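Local atomic coordinates of NADPH-quinone reductase (PDB entry 3HA2), a protein that probably transfers electrons from NAD(P)H to quinones with the help of bound FMN, this chain being its flavodoxin-like part. Residues A[19-24]-A[140-145]; A[53-58]-A[132-137]; A[96-101]-A[161-166]. All blocks are in the same frame, centred on the assembly; numbering follows the deposited sequence.

Contact 1. Residues A[19-24]-A[140-145]; sequences PFFKAA and LAVHQF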
# COMPACT_ATOMS: atom_id res chain seq x y z
N PRO A 19 -17.70 6.38 -14.32
CA PRO A 19 -18.57 7.39 -14.93
C PRO A 19 -19.73 7.84 -14.04
O PRO A 19 -20.16 8.99 -14.15
CB PRO A 19 -19.11 6.69 -16.19
CG PRO A 19 -18.09 5.64 -16.50
CD PRO A 19 -17.61 5.17 -15.17
N PHE A 20 -20.23 6.96 -13.17
CA PHE A 20 -21.33 7.32 -12.26
C PHE A 20 -20.88 8.43 -11.31
O PHE A 20 -21.62 9.36 -11.03
CB PHE A 20 -21.77 6.12 -11.40
CG PHE A 20 -22.59 5.09 -12.12
CD1 PHE A 20 -23.98 5.15 -12.12
CD2 PHE A 20 -21.98 4.01 -12.75
CE1 PHE A 20 -24.76 4.19 -12.77
CE2 PHE A 20 -22.74 3.03 -13.40
CZ PHE A 20 -24.14 3.12 -13.41
N PHE A 21 -19.66 8.28 -10.80
CA PHE A 21 -19.10 9.21 -9.82
C PHE A 21 -18.72 10.54 -10.49
O PHE A 21 -18.98 11.62 -9.95
CB PHE A 21 -17.91 8.55 -9.11
CG PHE A 21 -18.34 7.47 -8.14
CD1 PHE A 21 -18.48 7.76 -6.79
CD2 PHE A 21 -18.66 6.19 -8.59
CE1 PHE A 21 -18.91 6.78 -5.89
CE2 PHE A 21 -19.09 5.21 -7.70
CZ PHE A 21 -19.21 5.51 -6.35
N LYS A 22 -18.15 10.46 -11.68
CA LYS A 22 -17.80 11.66 -12.43
C LYS A 22 -19.09 12.43 -12.69
O LYS A 22 -19.17 13.64 -12.43
CB LYS A 22 -17.07 11.29 -13.73
CG LYS A 22 -16.59 12.47 -14.60
CD LYS A 22 -16.10 11.93 -15.95
CE LYS A 22 -15.23 12.89 -16.73
NZ LYS A 22 -15.89 14.20 -17.00
N ALA A 23 -20.12 11.74 -13.18
CA ALA A 23 -21.38 12.40 -13.50
C ALA A 23 -21.99 13.07 -12.27
O ALA A 23 -22.64 14.11 -12.39
CB ALA A 23 -22.38 11.43 -14.14
N ALA A 24 -21.76 12.48 -11.10
CA ALA A 24 -22.37 12.95 -9.85
C ALA A 24 -21.84 14.30 -9.37
O ALA A 24 -22.53 15.04 -8.67
CB ALA A 24 -22.22 11.90 -8.76
N LEU A 140 -15.00 6.94 2.81
CA LEU A 140 -16.23 6.56 2.09
C LEU A 140 -15.96 5.22 1.40
O LEU A 140 -15.31 5.19 0.36
CB LEU A 140 -16.66 7.65 1.08
CG LEU A 140 -17.96 7.33 0.32
CD1 LEU A 140 -19.08 7.03 1.29
CD2 LEU A 140 -18.34 8.50 -0.55
N ALA A 141 -16.42 4.13 2.01
CA ALA A 141 -16.24 2.79 1.42
C ALA A 141 -17.42 2.47 0.51
O ALA A 141 -18.59 2.68 0.89
CB ALA A 141 -16.05 1.72 2.51
N VAL A 142 -17.11 1.98 -0.69
CA VAL A 142 -18.12 1.73 -1.72
C VAL A 142 -18.03 0.24 -2.06
O VAL A 142 -17.13 -0.18 -2.78
CB VAL A 142 -17.86 2.61 -2.97
CG1 VAL A 142 -18.86 2.32 -4.08
CG2 VAL A 142 -17.89 4.10 -2.59
N HIS A 143 -19.00 -0.54 -1.58
CA HIS A 143 -18.95 -1.99 -1.71
C HIS A 143 -19.95 -2.50 -2.76
O HIS A 143 -21.16 -2.32 -2.61
CB HIS A 143 -19.25 -2.64 -0.37
CG HIS A 143 -18.22 -2.37 0.68
ND1 HIS A 143 -18.46 -1.55 1.76
CD2 HIS A 143 -16.96 -2.83 0.83
CE1 HIS A 143 -17.39 -1.51 2.53
NE2 HIS A 143 -16.47 -2.28 2.00
N GLN A 144 -19.42 -3.09 -3.83
CA GLN A 144 -20.23 -3.74 -4.89
C GLN A 144 -21.18 -2.76 -5.57
O GLN A 144 -22.36 -3.07 -5.81
CB GLN A 144 -20.98 -4.97 -4.35
CG GLN A 144 -20.03 -6.05 -3.81
CD GLN A 144 -20.75 -7.29 -3.26
OE1 GLN A 144 -21.86 -7.21 -2.73
NE2 GLN A 144 -20.12 -8.44 -3.41
N PHE A 145 -20.65 -1.59 -5.91
CA PHE A 145 -21.49 -0.51 -6.42
C PHE A 145 -22.39 -0.95 -7.57
O PHE A 145 -23.57 -0.62 -7.60
CB PHE A 145 -20.68 0.69 -6.88
CG PHE A 145 -21.52 1.79 -7.43
CD1 PHE A 145 -22.12 2.72 -6.58
CD2 PHE A 145 -21.76 1.89 -8.79
CE1 PHE A 145 -22.92 3.75 -7.09
CE2 PHE A 145 -22.57 2.89 -9.31
CZ PHE A 145 -23.16 3.82 -8.45
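An aromatic cluster of Phe20, Phe21 and Phe145 joins helix 18-25 of the flavodoxin-like fold to the turn that follows strand 135-143. Phe145 is the middle member and takes a different role toward each partner. Toward Phe20 it is the edge: the planes meet at 65° with centroids 5.1 Å apart, a T-shaped arrangement. Phe145 CE2 is the leading atom, 3.6 Å from Phe20 CG, and it lies over the rim of the Phe20 face. Toward Phe21 it offers its own face: the edge of Phe21 points there, an edge-to-face pair with planes at 55°, and Phe21 CE2 stands 4.0 Å above the Phe145 ring, close to its centre. With CG anti to the backbone N (chi1 179°), the Phe145 ring is directed toward the helix. Val142, which also faces the helix, adds an aliphatic contact of 3.9 Å from its CG1 to Phe21 CZ. No hydrogen bond crosses this mostly buried interface. Leu156 of helix 150-165 touches Phe21, Val142 and Phe145 alike, while Tyr160 of that helix makes another edge-to-face pair with Phe21; on the strand side, Val142 packs against Val98 and Ser100 of strand 94-101.

Contact 2. Residues A[53-58]-A[132-137]; sequences DRIILE and TKMMYL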
# COMPACT_ATOMS: atom_id res chain seq x y z
N ASP A 53 -8.36 22.45 -1.13
CA ASP A 53 -8.51 22.37 0.33
C ASP A 53 -8.84 20.97 0.80
O ASP A 53 -8.44 20.55 1.87
CB ASP A 53 -9.63 23.31 0.80
CG ASP A 53 -9.43 24.73 0.33
OD1 ASP A 53 -8.42 25.34 0.74
OD2 ASP A 53 -10.27 25.23 -0.46
N ARG A 54 -9.61 20.24 -0.00
CA ARG A 54 -9.95 18.87 0.33
C ARG A 54 -9.46 17.98 -0.80
O ARG A 54 -9.78 18.20 -1.97
CB ARG A 54 -11.47 18.71 0.51
CG ARG A 54 -11.89 17.28 0.81
CD ARG A 54 -13.40 17.20 1.09
NE ARG A 54 -13.75 17.94 2.30
CZ ARG A 54 -15.00 18.22 2.68
NH1 ARG A 54 -16.04 17.84 1.93
NH2 ARG A 54 -15.21 18.91 3.80
N ILE A 55 -8.67 16.97 -0.44
CA ILE A 55 -8.05 16.09 -1.40
C ILE A 55 -8.65 14.71 -1.16
O ILE A 55 -8.55 14.17 -0.06
CB ILE A 55 -6.49 15.99 -1.21
CG1 ILE A 55 -5.82 17.37 -0.94
CG2 ILE A 55 -5.85 15.24 -2.39
CD1 ILE A 55 -6.03 18.45 -2.02
N ILE A 56 -9.29 14.18 -2.18
CA ILE A 56 -9.91 12.87 -2.08
C ILE A 56 -9.17 11.89 -2.98
O ILE A 56 -8.96 12.15 -4.16
CB ILE A 56 -11.40 12.95 -2.44
CG1 ILE A 56 -12.15 13.70 -1.33
CG2 ILE A 56 -11.97 11.57 -2.69
CD1 ILE A 56 -13.55 14.17 -1.72
N LEU A 57 -8.76 10.76 -2.41
CA LEU A 57 -8.15 9.73 -3.24
C LEU A 57 -9.19 8.68 -3.50
O LEU A 57 -9.76 8.10 -2.56
CB LEU A 57 -6.96 9.10 -2.53
CG LEU A 57 -5.94 10.08 -1.95
CD1 LEU A 57 -4.80 9.25 -1.30
CD2 LEU A 57 -5.40 11.08 -2.98
N GLU A 58 -9.44 8.44 -4.78
CA GLU A 58 -10.54 7.58 -5.23
C GLU A 58 -9.98 6.39 -6.01
O GLU A 58 -9.42 6.54 -7.13
CB GLU A 58 -11.50 8.42 -6.09
CG GLU A 58 -12.68 7.65 -6.63
CD GLU A 58 -13.81 8.55 -7.06
OE1 GLU A 58 -13.99 9.64 -6.46
OE2 GLU A 58 -14.54 8.15 -7.99
N THR A 132 1.63 14.65 7.74
CA THR A 132 1.63 15.85 6.92
C THR A 132 0.72 16.95 7.49
O THR A 132 0.52 17.98 6.84
CB THR A 132 1.25 15.52 5.46
OG1 THR A 132 -0.01 14.84 5.43
CG2 THR A 132 2.28 14.59 4.82
N LYS A 133 0.17 16.71 8.69
CA LYS A 133 -0.70 17.68 9.39
C LYS A 133 -2.02 17.97 8.66
O LYS A 133 -2.57 19.08 8.75
CB LYS A 133 0.05 18.99 9.70
CG LYS A 133 1.38 18.78 10.42
CD LYS A 133 2.11 20.10 10.74
CE LYS A 133 3.42 19.80 11.47
NZ LYS A 133 4.20 21.03 11.82
N MSE A 134 -2.50 16.96 7.93
CA MSE A 134 -3.81 17.00 7.29
C MSE A 134 -4.88 16.49 8.26
O MSE A 134 -4.57 15.78 9.21
CB MSE A 134 -3.81 16.12 6.04
CG MSE A 134 -2.86 16.59 4.96
SE MSE A 134 -2.96 15.41 3.41
CE MSE A 134 -4.49 16.24 2.49
N MSE A 135 -6.13 16.87 8.00
CA MSE A 135 -7.29 16.37 8.71
C MSE A 135 -7.86 15.16 7.96
O MSE A 135 -8.35 15.28 6.85
CB MSE A 135 -8.35 17.48 8.80
CG MSE A 135 -9.72 17.00 9.22
SE MSE A 135 -9.69 16.36 11.06
CE MSE A 135 -9.36 18.06 11.99
N TYR A 136 -7.81 13.99 8.59
CA TYR A 136 -8.30 12.75 7.98
C TYR A 136 -9.81 12.65 8.17
O TYR A 136 -10.32 12.68 9.32
CB TYR A 136 -7.63 11.58 8.68
CG TYR A 136 -7.74 10.24 8.02
CD1 TYR A 136 -7.19 10.03 6.74
CD2 TYR A 136 -8.33 9.16 8.68
CE1 TYR A 136 -7.24 8.78 6.12
CE2 TYR A 136 -8.37 7.88 8.06
CZ TYR A 136 -7.83 7.72 6.79
OH TYR A 136 -7.84 6.50 6.18
N LEU A 137 -10.52 12.57 7.06
CA LEU A 137 -11.98 12.41 7.05
C LEU A 137 -12.38 10.95 7.25
O LEU A 137 -11.57 10.05 6.97
CB LEU A 137 -12.57 12.89 5.72
CG LEU A 137 -12.34 14.35 5.29
CD1 LEU A 137 -12.81 14.55 3.85
CD2 LEU A 137 -13.03 15.32 6.23
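With CG anti to the backbone N and the chain turned about CG-CD (chi3 -65°), Arg54 lays its CD and NE against Leu137, and a bend of the opposite sense about the CG-SE bond (chi3 85°) brings the methyl of the selenomethionine Met134 to Ile55. In the first pair the side chains run at about a right angle: Leu137 CD1 lies 3.8 Å from Arg54 NE and 3.9 Å from Arg54 CD, oblique to the guanidinium group. Leu137 touches the CD-NE part of the side chain, while the polar groups bond elsewhere: Arg54 NE forms a salt bridge with Glu94 OE1, and Arg54 NH2 bonds to Asn166 O. Arg54 and Leu137 span from strand 54-60 to the chain near the start of strand 135-143, two strands separated in the parallel sheet by strand 94-101; the nearest CA atoms, of Arg54 and Met135, are accordingly 9.1 Å apart. Ile55 meets Met134 in the turn just before that strand, a purely apolar pair, again nearly perpendicular, with Met134 CE 3.8 Å from Ile55 CG1. Met134 takes part in the Schellman motif that closes helix 123-131: Lys133, the C-prime residue, has positive phi, and Met134 N bonds to Ala129 O.

Contact 3. Residues A[96-101]-A[161-166]; sequences GIVVST and QQYATN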
# COMPACT_ATOMS: atom_id res chain seq x y z
N GLY A 96 -9.47 12.75 2.15
CA GLY A 96 -10.58 11.79 2.08
C GLY A 96 -10.21 10.61 1.21
O GLY A 96 -9.30 10.69 0.36
N ILE A 97 -10.92 9.52 1.40
CA ILE A 97 -10.68 8.28 0.68
C ILE A 97 -12.02 7.76 0.20
O ILE A 97 -12.95 7.56 1.01
CB ILE A 97 -10.03 7.21 1.62
CG1 ILE A 97 -8.69 7.71 2.18
CG2 ILE A 97 -9.92 5.84 0.89
CD1 ILE A 97 -7.59 7.89 1.16
N VAL A 98 -12.16 7.58 -1.12
CA VAL A 98 -13.32 6.88 -1.68
C VAL A 98 -12.80 5.55 -2.23
O VAL A 98 -12.21 5.52 -3.31
CB VAL A 98 -14.03 7.71 -2.78
CG1 VAL A 98 -15.24 6.92 -3.38
CG2 VAL A 98 -14.51 9.05 -2.18
N VAL A 99 -12.98 4.47 -1.46
CA VAL A 99 -12.39 3.17 -1.81
C VAL A 99 -13.47 2.17 -2.19
O VAL A 99 -14.42 1.96 -1.45
CB VAL A 99 -11.46 2.62 -0.66
CG1 VAL A 99 -12.20 2.54 0.70
CG2 VAL A 99 -10.86 1.28 -1.06
N SER A 100 -13.35 1.59 -3.38
CA SER A 100 -14.38 0.69 -3.85
C SER A 100 -13.89 -0.75 -3.78
O SER A 100 -12.68 -1.02 -3.94
CB SER A 100 -14.86 1.09 -5.25
OG SER A 100 -13.79 1.01 -6.17
N THR A 101 -14.81 -1.67 -3.47
CA THR A 101 -14.46 -3.08 -3.37
C THR A 101 -15.54 -3.90 -4.10
O THR A 101 -16.65 -3.46 -4.22
CB THR A 101 -14.38 -3.59 -1.89
OG1 THR A 101 -15.69 -3.94 -1.42
CG2 THR A 101 -13.79 -2.55 -0.95
N GLN A 161 -21.52 13.02 -3.28
CA GLN A 161 -21.62 14.46 -3.51
C GLN A 161 -21.35 15.27 -2.24
O GLN A 161 -20.62 16.26 -2.28
CB GLN A 161 -23.01 14.83 -4.05
CG GLN A 161 -23.26 14.39 -5.47
CD GLN A 161 -24.69 14.64 -5.90
OE1 GLN A 161 -25.60 14.72 -5.06
NE2 GLN A 161 -24.91 14.75 -7.21
N GLN A 162 -21.94 14.85 -1.12
CA GLN A 162 -21.70 15.48 0.18
C GLN A 162 -20.24 15.36 0.59
O GLN A 162 -19.63 16.32 1.08
CB GLN A 162 -22.59 14.85 1.24
CG GLN A 162 -24.08 15.12 1.02
CD GLN A 162 -24.36 16.61 0.98
OE1 GLN A 162 -24.15 17.32 1.97
NE2 GLN A 162 -24.83 17.10 -0.17
N TYR A 163 -19.69 14.17 0.37
CA TYR A 163 -18.29 13.88 0.71
C TYR A 163 -17.35 14.84 -0.00
O TYR A 163 -16.40 15.34 0.59
CB TYR A 163 -17.97 12.42 0.37
CG TYR A 163 -16.73 11.88 1.07
CD1 TYR A 163 -16.72 11.67 2.45
CD2 TYR A 163 -15.56 11.57 0.34
CE1 TYR A 163 -15.57 11.17 3.10
CE2 TYR A 163 -14.42 11.06 0.99
CZ TYR A 163 -14.44 10.87 2.37
OH TYR A 163 -13.31 10.38 3.01
N ALA A 164 -17.64 15.13 -1.27
CA ALA A 164 -16.84 16.03 -2.09
C ALA A 164 -17.08 17.52 -1.83
O ALA A 164 -16.21 18.33 -2.12
CB ALA A 164 -17.06 15.72 -3.58
N THR A 165 -18.24 17.89 -1.29
CA THR A 165 -18.61 19.31 -1.27
C THR A 165 -19.06 19.85 0.09
O THR A 165 -18.94 21.05 0.34
CB THR A 165 -19.75 19.65 -2.27
OG1 THR A 165 -20.96 19.00 -1.85
CG2 THR A 165 -19.41 19.20 -3.68
N ASN A 166 -19.63 18.99 0.93
CA ASN A 166 -20.11 19.44 2.23
C ASN A 166 -18.96 20.03 3.02
O ASN A 166 -18.03 19.32 3.45
CB ASN A 166 -20.81 18.32 3.01
CG ASN A 166 -21.22 18.76 4.41
OD1 ASN A 166 -22.08 19.62 4.58
ND2 ASN A 166 -20.60 18.15 5.42
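Tyr163 and strand 94-101 meet first through a hydrogen bond: the backbone N of Ile97 donates to Tyr163 OH at 3.0 Å, with an N-H...O angle of 154°. The amide nitrogen lies at the edge of the tyrosine ring and in its plane. The same hydroxyl is gripped by backbone groups of two adjacent strands, accepting from Ile97 N and donating to Pro138 O. Its position depends on Gly96, whose lack of a side chain lets Tyr163 OH settle 3.2 Å from Gly96 CA.

Apolar packing comes next. Val98 CG2 rests 3.7 Å from Tyr163 CD2 and 3.8 Å from Tyr163 CE2, neither squarely over the face nor at the edge, as the two side chains lie alongside each other, running in opposing senses. The ring is carried to the strand by a first torsion that turns CG away from the backbone N (chi1 -161°).

Polar bonds within 161-166 concern the end of the helix. Thr165 OG1 donates to Gln161 O at 2.8 Å, from above the carbonyl plane, and Gln162 O accepts from both Thr165 N and Asn166 N, the latter at 2.7 Å.

The axes of strand 96-101 and helix 161-165 approach to 10.2 Å and run nearly antiparallel, at 155°. A helix laid against a parallel sheet in this way, pointing against its strands, is characteristic of the layered alpha/beta architecture of the flavodoxin-like fold.

All three contacts belong to one five-stranded parallel sheet and the helices packed on it. Contacts 1 and 3 have centres about 9 Å apart, contacts 2 and 3 about 11 Å, and contacts 1 and 2 about 18 Å, on opposite sides of the chain's centre. Contacts 1 and 2 share strand 135-143; strand 94-101 of contact 3 is its neighbour and also adjoins strand 54-60. Backbone bonds tie these strands, as between Val142 N and Val99 O (2.8 Å). In sequence, 53-58 and 132-137 both fall between the segments of contact 1, whereas contact 3 alternates with each of the others, so segments far apart in sequence are brought together in one flavodoxin-like domain.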